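Local coordinates for immunity 23 family protein (PDB 5FFP) that probably neutralises the toxin of a contact-dependent growth inhibition (CDI) system, protecting the cell that makes it, at residues A[7-12]-A[31-36]; A[38-43]-A[102-107]. One frame throughout, in Å; residues are numbered along the deposited sequence.

Contacts 1 and 2 are built on neighbouring strands of one antiparallel sheet, with centres about 14 Å apart. Contact 1 pairs strand 9-15 with strand 26-33; the chain then turns straight into strand 36-44, whose segment 38-43 receives helix 103-108 in contact 2. Y31 joins the two: its N lies 3.0 Å from V38 O, a probable hydrogen bond between the strands, and its ring is shared, with Y31 CD1 3.8 Å from L105 CD1. M33 adds a second touch, its CE 3.4 Å from V38 CG2. Both contacts are structural packing within the framework of the immunity protein fold.

Contact 1 of 2, residues A[7-12]-A[31-36]; sequences HTFAIW and YFMGGK
Strands 9-15 and 26-33 form a beta hairpin within the four-stranded antiparallel sheet, and segments 7-12 and 31-36 are its paired ends. A10 and F32 make the hydrogen-bonded pair: A10 N donates to F32 O (3.1 Å), in the carbonyl plane and along a lone pair, while F32 N reaches A10 O at 2.8 Å from above that carbonyl's plane. A third, nearly straight bond runs from G34 N to T8 O (2.9 Å, 170° at the hydrogen).

The tightly packed face carries F9, I11, Y31 and M33, all buried. F9 CG stands anti to its backbone N (chi1 176°), which brings the ring edge against the face of Y31. The stack is T-shaped, with planes at 88° and F9 CE1 3.8 Å from Y31 CG, offset toward the rim. I11 lies alongside Y31, its CG1 4.0 Å from Y31 CE1, and F9 CD1 meets M33 CG at 4.2 Å. Helix 143-154 packs on F9 and I11, with F144 stacking on the F9 ring, and L123 touches F9 and M33.

The other face is nearer to solvent. Partly exposed F32 lies beside exposed W12, touching closely at W12 CE3 and F32 CE2 (3.5 Å), but the near-parallel rings are slid apart and barely overlap.

At the H7/T8-G34 end, the type I' turn M33-K36 gives G34 and G35 positive phi, and T8 and F9 both face N5 in a classic beta bulge. T8 OG1 is hydrogen-bonded to E143 OE2 and N5 O.

Backbone bonds thus fix the register, while F9, I11, Y31 and M33 present an apolar face to helix 143-154 and L123, and the hydroxyl of Y31 is satisfied by V100 O.

Contact 2 of 2, residues A[38-43]-A[102-107]; sequences VWSSNS and AESLSD
A strand-on-helix packing contact, largely buried, joins an outermost strand of the four-stranded antiparallel sheet, 36-44, to the start of helix 103-108. The short segments cross almost at right angles (99°), their axes 7.9 Å apart at closest approach. The contact is small and rests mainly on two helix residues, S104 and L105.

L105 does the apolar part. Its CG is anti to the carbonyl carbon, and the CD2 branch reaches toward the strand backbone, lying 3.9 Å from V38 O and equally near W39 C. V38 CG2 is a looser neighbour of the same methyl, at 4.5 Å. The strand therefore offers L105 mostly the flank of its main chain, and V38 also packs on Y110 and I112 of the neighbouring sheet.

Where the chain turns a corner at S41, the contact changes character and small serines come together. S40 OG, anti to its backbone N (chi1 163°), accepts from N42 N at 2.9 Å in an ST turn, a somewhat bent bond that ties the side chain to the corner. The same hydroxyl lies beside S104 CB, at 3.8 Å, in van der Waals contact.

S104 takes the crowded rotamer, OG between the backbone N and the carbonyl carbon (chi1 47°), and this directs its hydroxyl to the same carboxylate oxygen that S43 uses. D48 OD2, on helix 45-52, is hydrogen-bonded to both hydroxyls, one from the strand and one from the helix, which would be consistent with an ionised carboxylate. The two hydroxyls are themselves 4.0 Å apart, S43 OG to S104 OG, and the nearest approach between the two serines is S43 CB to S104 OG, at 3.5 Å.

Contact 1 of 2, residues A[7-12]-A[31-36]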
ATOM      1  N   HIS A   7     -27.302 -18.056   4.718  1.00 28.48           N
ATOM      2  CA  HIS A   7     -27.856 -17.129   5.704  1.00 29.70           C
ATOM      3  C   HIS A   7     -26.788 -16.524   6.584  1.00 31.17           C
ATOM      4  O   HIS A   7     -27.037 -15.521   7.238  1.00 33.18           O
ATOM      5  CB  HIS A   7     -28.946 -17.795   6.581  1.00 30.33           C
ATOM      6  CG  HIS A   7     -30.254 -18.010   5.869  1.00 29.26           C
ATOM      7  ND1 HIS A   7     -31.222 -18.881   6.326  1.00 29.75           N
ATOM      8  CD2 HIS A   7     -30.731 -17.508   4.703  1.00 28.40           C
ATOM      9  CE1 HIS A   7     -32.251 -18.880   5.489  1.00 28.86           C
ATOM     10  NE2 HIS A   7     -31.980 -18.057   4.498  1.00 28.13           N
ATOM     11  N   THR A   8     -25.614 -17.139   6.646  1.00 31.21           N
ATOM     12  CA  THR A   8     -24.495 -16.587   7.410  1.00 32.70           C
ATOM     13  C   THR A   8     -23.344 -16.246   6.423  1.00 31.72           C
ATOM     14  O   THR A   8     -23.199 -15.088   5.996  1.00 31.34           O
ATOM     15  CB  THR A   8     -24.028 -17.603   8.437  1.00 34.56           C
ATOM     16  OG1 THR A   8     -23.947 -18.871   7.796  1.00 33.51           O
ATOM     17  CG2 THR A   8     -25.019 -17.711   9.631  1.00 36.01           C
ATOM     18  N   PHE A   9     -22.596 -17.265   6.003  1.00 30.88           N
ATOM     19  CA  PHE A   9     -21.610 -17.091   4.942  1.00 29.93           C
ATOM     20  C   PHE A   9     -21.481 -18.326   4.058  1.00 28.57           C
ATOM     21  O   PHE A   9     -21.354 -19.454   4.545  1.00 29.31           O
ATOM     22  CB  PHE A   9     -20.231 -16.732   5.532  1.00 31.97           C
ATOM     23  CG  PHE A   9     -19.161 -16.626   4.504  1.00 31.27           C
ATOM     24  CD1 PHE A   9     -19.231 -15.650   3.514  1.00 29.97           C
ATOM     25  CD2 PHE A   9     -18.123 -17.544   4.457  1.00 32.20           C
ATOM     26  CE1 PHE A   9     -18.272 -15.577   2.527  1.00 29.17           C
ATOM     27  CE2 PHE A   9     -17.147 -17.461   3.474  1.00 31.55           C
ATOM     28  CZ  PHE A   9     -17.222 -16.476   2.521  1.00 29.99           C
ATOM     29  N   ALA A  10     -21.498 -18.107   2.752  1.00 26.82           N
ATOM     30  CA  ALA A  10     -21.254 -19.187   1.818  1.00 26.04           C
ATOM     31  C   ALA A  10     -20.563 -18.653   0.589  1.00 25.07           C
ATOM     32  O   ALA A  10     -20.645 -17.453   0.299  1.00 24.38           O
ATOM     33  CB  ALA A  10     -22.558 -19.840   1.426  1.00 25.17           C
ATOM     34  N   ILE A  11     -19.914 -19.570  -0.137  1.00 25.10           N
ATOM     35  CA  ILE A  11     -19.339 -19.287  -1.440  1.00 23.93           C
ATOM     36  C   ILE A  11     -20.027 -20.159  -2.423  1.00 23.03           C
ATOM     37  O   ILE A  11     -20.117 -21.380  -2.218  1.00 24.65           O
ATOM     38  CB  ILE A  11     -17.831 -19.607  -1.479  1.00 25.42           C
ATOM     39  CG1 ILE A  11     -17.126 -18.826  -0.355  1.00 26.89           C
ATOM     40  CG2 ILE A  11     -17.221 -19.181  -2.819  1.00 24.38           C
ATOM     41  CD1 ILE A  11     -15.662 -19.107  -0.249  1.00 28.62           C
ATOM     42  N   TRP A  12     -20.494 -19.548  -3.503  1.00 21.20           N
ATOM     43  CA  TRP A  12     -21.099 -20.233  -4.590  1.00 20.38           C
ATOM     44  C   TRP A  12     -20.186 -20.049  -5.813  1.00 20.23           C
ATOM     45  O   TRP A  12     -19.933 -18.885  -6.219  1.00 19.53           O
ATOM     46  CB  TRP A  12     -22.442 -19.554  -4.856  1.00 19.33           C
ATOM     47  CG  TRP A  12     -23.449 -20.352  -5.624  1.00 19.10           C
ATOM     48  CD1 TRP A  12     -23.388 -21.659  -5.940  1.00 19.91           C
ATOM     49  CD2 TRP A  12     -24.729 -19.899  -6.049  1.00 18.68           C
ATOM     50  NE1 TRP A  12     -24.527 -22.034  -6.609  1.00 20.17           N
ATOM     51  CE2 TRP A  12     -25.359 -20.959  -6.685  1.00 19.28           C
ATOM     52  CE3 TRP A  12     -25.379 -18.663  -6.004  1.00 18.40           C
ATOM     53  CZ2 TRP A  12     -26.613 -20.841  -7.270  1.00 19.65           C
ATOM     54  CZ3 TRP A  12     -26.632 -18.537  -6.623  1.00 18.60           C
ATOM     55  CH2 TRP A  12     -27.226 -19.613  -7.232  1.00 19.19           C
ATOM     56  N   TYR A  31     -20.123 -14.561  -3.057  1.00 23.52           N
ATOM     57  CA  TYR A  31     -20.193 -14.709  -1.611  1.00 24.83           C
ATOM     58  C   TYR A  31     -21.651 -14.375  -1.216  1.00 25.15           C
ATOM     59  O   TYR A  31     -22.188 -13.310  -1.609  1.00 25.18           O
ATOM     60  CB  TYR A  31     -19.296 -13.677  -0.933  1.00 26.42           C
ATOM     61  CG  TYR A  31     -17.820 -13.942  -0.866  1.00 27.51           C
ATOM     62  CD1 TYR A  31     -17.210 -14.975  -1.568  1.00 27.00           C
ATOM     63  CD2 TYR A  31     -17.025 -13.111  -0.144  1.00 29.82           C
ATOM     64  CE1 TYR A  31     -15.848 -15.190  -1.508  1.00 28.13           C
ATOM     65  CE2 TYR A  31     -15.665 -13.311  -0.088  1.00 31.37           C
ATOM     66  CZ  TYR A  31     -15.085 -14.353  -0.785  1.00 30.33           C
ATOM     67  OH  TYR A  31     -13.718 -14.527  -0.685  1.00 32.45           O
ATOM     68  N   PHE A  32     -22.290 -15.279  -0.479  1.00 25.48           N
ATOM     69  CA  PHE A  32     -23.524 -14.957   0.267  1.00 26.36           C
ATOM     70  C   PHE A  32     -23.111 -14.505   1.671  1.00 28.87           C
ATOM     71  O   PHE A  32     -22.342 -15.178   2.353  1.00 29.02           O
ATOM     72  CB  PHE A  32     -24.407 -16.178   0.479  1.00 25.47           C
ATOM     73  CG  PHE A  32     -25.231 -16.558  -0.687  1.00 23.87           C
ATOM     74  CD1 PHE A  32     -26.439 -15.957  -0.906  1.00 23.87           C
ATOM     75  CD2 PHE A  32     -24.829 -17.584  -1.512  1.00 23.17           C
ATOM     76  CE1 PHE A  32     -27.212 -16.324  -1.994  1.00 23.47           C
ATOM     77  CE2 PHE A  32     -25.576 -17.962  -2.605  1.00 22.58           C
ATOM     78  CZ  PHE A  32     -26.782 -17.337  -2.847  1.00 22.79           C
HETATM   79  N   MSE A  33     -23.651 -13.379   2.095  1.00 31.62           N
HETATM   80  CA  MSE A  33     -23.319 -12.813   3.384  1.00 35.97           C
HETATM   81  C   MSE A  33     -24.622 -12.338   3.977  1.00 36.58           C
HETATM   82  O   MSE A  33     -25.299 -11.452   3.410  1.00 36.06           O
HETATM   83  CB  MSE A  33     -22.310 -11.685   3.167  1.00 39.39           C
HETATM   84  CG  MSE A  33     -21.137 -12.106   2.281  1.00 40.53           C
HETATM   85 SE   MSE A  33     -19.930 -10.558   2.097  1.00 49.32          SE
HETATM   86  CE  MSE A  33     -20.931  -9.598   0.688  1.00 46.96           C
ATOM     87  N   GLY A  34     -25.008 -12.965   5.092  1.00 37.27           N
ATOM     88  CA  GLY A  34     -26.313 -12.714   5.761  1.00 37.81           C
ATOM     89  C   GLY A  34     -27.490 -12.710   4.828  1.00 36.44           C
ATOM     90  O   GLY A  34     -28.371 -11.857   4.929  1.00 36.99           O
ATOM     91  N   GLY A  35     -27.461 -13.621   3.858  1.00 35.68           N
ATOM     92  CA  GLY A  35     -28.509 -13.729   2.840  1.00 35.28           C
ATOM     93  C   GLY A  35     -28.348 -12.889   1.590  1.00 35.40           C
ATOM     94  O   GLY A  35     -29.044 -13.121   0.593  1.00 35.51           O
ATOM     95  N   LYS A  36     -27.453 -11.908   1.627  1.00 36.47           N
ATOM     96  CA  LYS A  36     -27.206 -11.071   0.476  1.00 36.56           C
ATOM     97  C   LYS A  36     -26.126 -11.723  -0.369  1.00 33.73           C
ATOM     98  O   LYS A  36     -25.230 -12.387   0.167  1.00 33.07           O
ATOM     99  CB  LYS A  36     -26.788  -9.678   0.948  1.00 40.75           C
ATOM    100  CG  LYS A  36     -26.531  -8.687  -0.183  1.00 43.79           C
ATOM    101  CD  LYS A  36     -26.632  -7.231   0.297  1.00 48.60           C
ATOM    102  CE  LYS A  36     -26.613  -6.217  -0.857  1.00 50.11           C
ATOM    103  NZ  LYS A  36     -25.312  -6.202  -1.566  1.00 48.56           N
TER

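Contact 2 of 2, residues A[38-43]-A[102-107]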
ATOM      1  N   VAL A  38     -23.206 -11.098  -3.417  1.00 27.54           N
ATOM      2  CA  VAL A  38     -22.392 -10.295  -4.318  1.00 27.34           C
ATOM      3  C   VAL A  38     -21.632 -11.289  -5.181  1.00 24.96           C
ATOM      4  O   VAL A  38     -21.094 -12.277  -4.692  1.00 24.09           O
ATOM      5  CB  VAL A  38     -21.476  -9.300  -3.561  1.00 29.67           C
ATOM      6  CG1 VAL A  38     -22.304  -8.339  -2.720  1.00 31.76           C
ATOM      7  CG2 VAL A  38     -20.473 -10.018  -2.670  1.00 29.95           C
ATOM      8  N   TRP A  39     -21.631 -11.062  -6.481  1.00 23.96           N
ATOM      9  CA  TRP A  39     -21.159 -12.074  -7.401  1.00 22.29           C
ATOM     10  C   TRP A  39     -20.486 -11.436  -8.616  1.00 22.58           C
ATOM     11  O   TRP A  39     -20.639 -10.220  -8.901  1.00 24.16           O
ATOM     12  CB  TRP A  39     -22.336 -12.972  -7.849  1.00 21.50           C
ATOM     13  CG  TRP A  39     -23.372 -12.261  -8.618  1.00 21.70           C
ATOM     14  CD1 TRP A  39     -24.505 -11.697  -8.121  1.00 22.68           C
ATOM     15  CD2 TRP A  39     -23.401 -12.045 -10.026  1.00 21.65           C
ATOM     16  NE1 TRP A  39     -25.229 -11.125  -9.129  1.00 23.38           N
ATOM     17  CE2 TRP A  39     -24.572 -11.320 -10.314  1.00 22.63           C
ATOM     18  CE3 TRP A  39     -22.563 -12.422 -11.089  1.00 21.28           C
ATOM     19  CZ2 TRP A  39     -24.905 -10.918 -11.605  1.00 23.38           C
ATOM     20  CZ3 TRP A  39     -22.894 -12.002 -12.404  1.00 21.50           C
ATOM     21  CH2 TRP A  39     -24.053 -11.269 -12.636  1.00 22.79           C
ATOM     22  N   SER A  40     -19.738 -12.260  -9.334  1.00 21.26           N
ATOM     23  CA  SER A  40     -19.073 -11.846 -10.546  1.00 21.09           C
ATOM     24  C   SER A  40     -19.109 -12.998 -11.493  1.00 19.85           C
ATOM     25  O   SER A  40     -18.905 -14.126 -11.082  1.00 19.05           O
ATOM     26  CB  SER A  40     -17.587 -11.539 -10.256  1.00 21.72           C
ATOM     27  OG  SER A  40     -16.867 -11.518 -11.444  1.00 21.63           O
ATOM     28  N   SER A  41     -19.348 -12.709 -12.769  1.00 20.01           N
ATOM     29  CA  SER A  41     -19.243 -13.713 -13.778  1.00 19.69           C
ATOM     30  C   SER A  41     -17.931 -13.556 -14.541  1.00 19.92           C
ATOM     31  O   SER A  41     -17.881 -13.840 -15.733  1.00 20.22           O
ATOM     32  CB  SER A  41     -20.409 -13.599 -14.740  1.00 20.36           C
ATOM     33  OG  SER A  41     -20.392 -12.340 -15.397  1.00 21.04           O
ATOM     34  N   ASN A  42     -16.895 -13.131 -13.837  1.00 20.19           N
ATOM     35  CA  ASN A  42     -15.609 -12.737 -14.400  1.00 20.77           C
ATOM     36  C   ASN A  42     -14.468 -13.498 -13.771  1.00 20.58           C
ATOM     37  O   ASN A  42     -13.315 -13.084 -13.898  1.00 21.30           O
ATOM     38  CB  ASN A  42     -15.294 -11.254 -14.122  1.00 21.88           C
ATOM     39  CG  ASN A  42     -16.191 -10.312 -14.878  1.00 22.94           C
ATOM     40  OD1 ASN A  42     -16.734 -10.668 -15.925  1.00 23.56           O
ATOM     41  ND2 ASN A  42     -16.338  -9.098 -14.379  1.00 24.30           N
ATOM     42  N   SER A  43     -14.760 -14.613 -13.109  1.00 19.93           N
ATOM     43  CA  SER A  43     -13.741 -15.289 -12.330  1.00 19.94           C
ATOM     44  C   SER A  43     -13.059 -16.367 -13.116  1.00 20.12           C
ATOM     45  O   SER A  43     -13.693 -16.970 -13.958  1.00 19.76           O
ATOM     46  CB  SER A  43     -14.369 -15.901 -11.103  1.00 20.10           C
ATOM     47  OG  SER A  43     -13.539 -16.914 -10.517  1.00 20.62           O
ATOM     48  N   ALA A 102     -12.358 -12.461  -2.809  1.00 46.29           N
ATOM     49  CA  ALA A 102     -11.762 -13.050  -3.978  1.00 47.62           C
ATOM     50  C   ALA A 102     -11.389 -11.921  -4.922  1.00 48.33           C
ATOM     51  O   ALA A 102     -11.966 -10.836  -4.829  1.00 47.83           O
ATOM     52  CB  ALA A 102     -12.749 -13.986  -4.632  1.00 48.22           C
ATOM     53  N   GLU A 103     -10.421 -12.174  -5.814  1.00 49.88           N
ATOM     54  CA  GLU A 103      -9.919 -11.171  -6.774  1.00 51.06           C
ATOM     55  C   GLU A 103     -10.987 -10.746  -7.771  1.00 51.60           C
ATOM     56  O   GLU A 103     -11.064  -9.580  -8.135  1.00 52.09           O
ATOM     57  CB  GLU A 103      -8.700 -11.680  -7.594  1.00 53.57           C
ATOM     58  CG  GLU A 103      -7.358 -11.682  -6.868  1.00 53.67           C
ATOM     59  CD  GLU A 103      -6.156 -12.094  -7.753  1.00 56.47           C
ATOM     60  OE1 GLU A 103      -5.179 -12.687  -7.217  1.00 56.81           O
ATOM     61  OE2 GLU A 103      -6.176 -11.827  -8.985  1.00 58.70           O
ATOM     62  N   SER A 104     -11.802 -11.687  -8.233  1.00 51.74           N
ATOM     63  CA  SER A 104     -12.854 -11.321  -9.173  1.00 52.83           C
ATOM     64  C   SER A 104     -13.768 -10.302  -8.500  1.00 51.13           C
ATOM     65  O   SER A 104     -14.196  -9.354  -9.144  1.00 52.36           O
ATOM     66  CB  SER A 104     -13.611 -12.554  -9.690  1.00 53.63           C
ATOM     67  OG  SER A 104     -13.967 -13.436  -8.640  1.00 51.72           O
ATOM     68  N   LEU A 105     -14.035 -10.485  -7.200  1.00 48.70           N
ATOM     69  CA  LEU A 105     -14.938  -9.585  -6.477  1.00 47.81           C
ATOM     70  C   LEU A 105     -14.309  -8.215  -6.224  1.00 48.32           C
ATOM     71  O   LEU A 105     -14.907  -7.206  -6.552  1.00 49.34           O
ATOM     72  CB  LEU A 105     -15.428 -10.204  -5.167  1.00 45.75           C
ATOM     73  CG  LEU A 105     -16.272 -11.474  -5.305  1.00 45.57           C
ATOM     74  CD1 LEU A 105     -16.453 -12.107  -3.925  1.00 44.14           C
ATOM     75  CD2 LEU A 105     -17.622 -11.176  -5.943  1.00 46.27           C
ATOM     76  N   SER A 106     -13.098  -8.180  -5.674  1.00 48.06           N
ATOM     77  CA  SER A 106     -12.307  -6.928  -5.600  1.00 49.10           C
ATOM     78  C   SER A 106     -12.221  -6.162  -6.898  1.00 52.03           C
ATOM     79  O   SER A 106     -12.280  -4.932  -6.915  1.00 53.04           O
ATOM     80  CB  SER A 106     -10.845  -7.254  -5.274  1.00 48.68           C
ATOM     81  OG  SER A 106     -10.696  -7.855  -4.011  1.00 47.24           O
ATOM     82  N   ASP A 107     -12.009  -6.896  -7.984  1.00 54.08           N
ATOM     83  CA  ASP A 107     -11.753  -6.270  -9.254  1.00 57.71           C
ATOM     84  C   ASP A 107     -13.003  -5.599  -9.802  1.00 59.93           C
ATOM     85  O   ASP A 107     -12.918  -4.650 -10.574  1.00 62.79           O
ATOM     86  CB  ASP A 107     -11.127  -7.277 -10.238  1.00 59.65           C
ATOM     87  CG  ASP A 107      -9.580  -7.442 -10.019  1.00 59.59           C
ATOM     88  OD1 ASP A 107      -9.064  -6.964  -8.985  1.00 57.47           O
ATOM     89  OD2 ASP A 107      -8.895  -8.049 -10.883  1.00 61.75           O
TER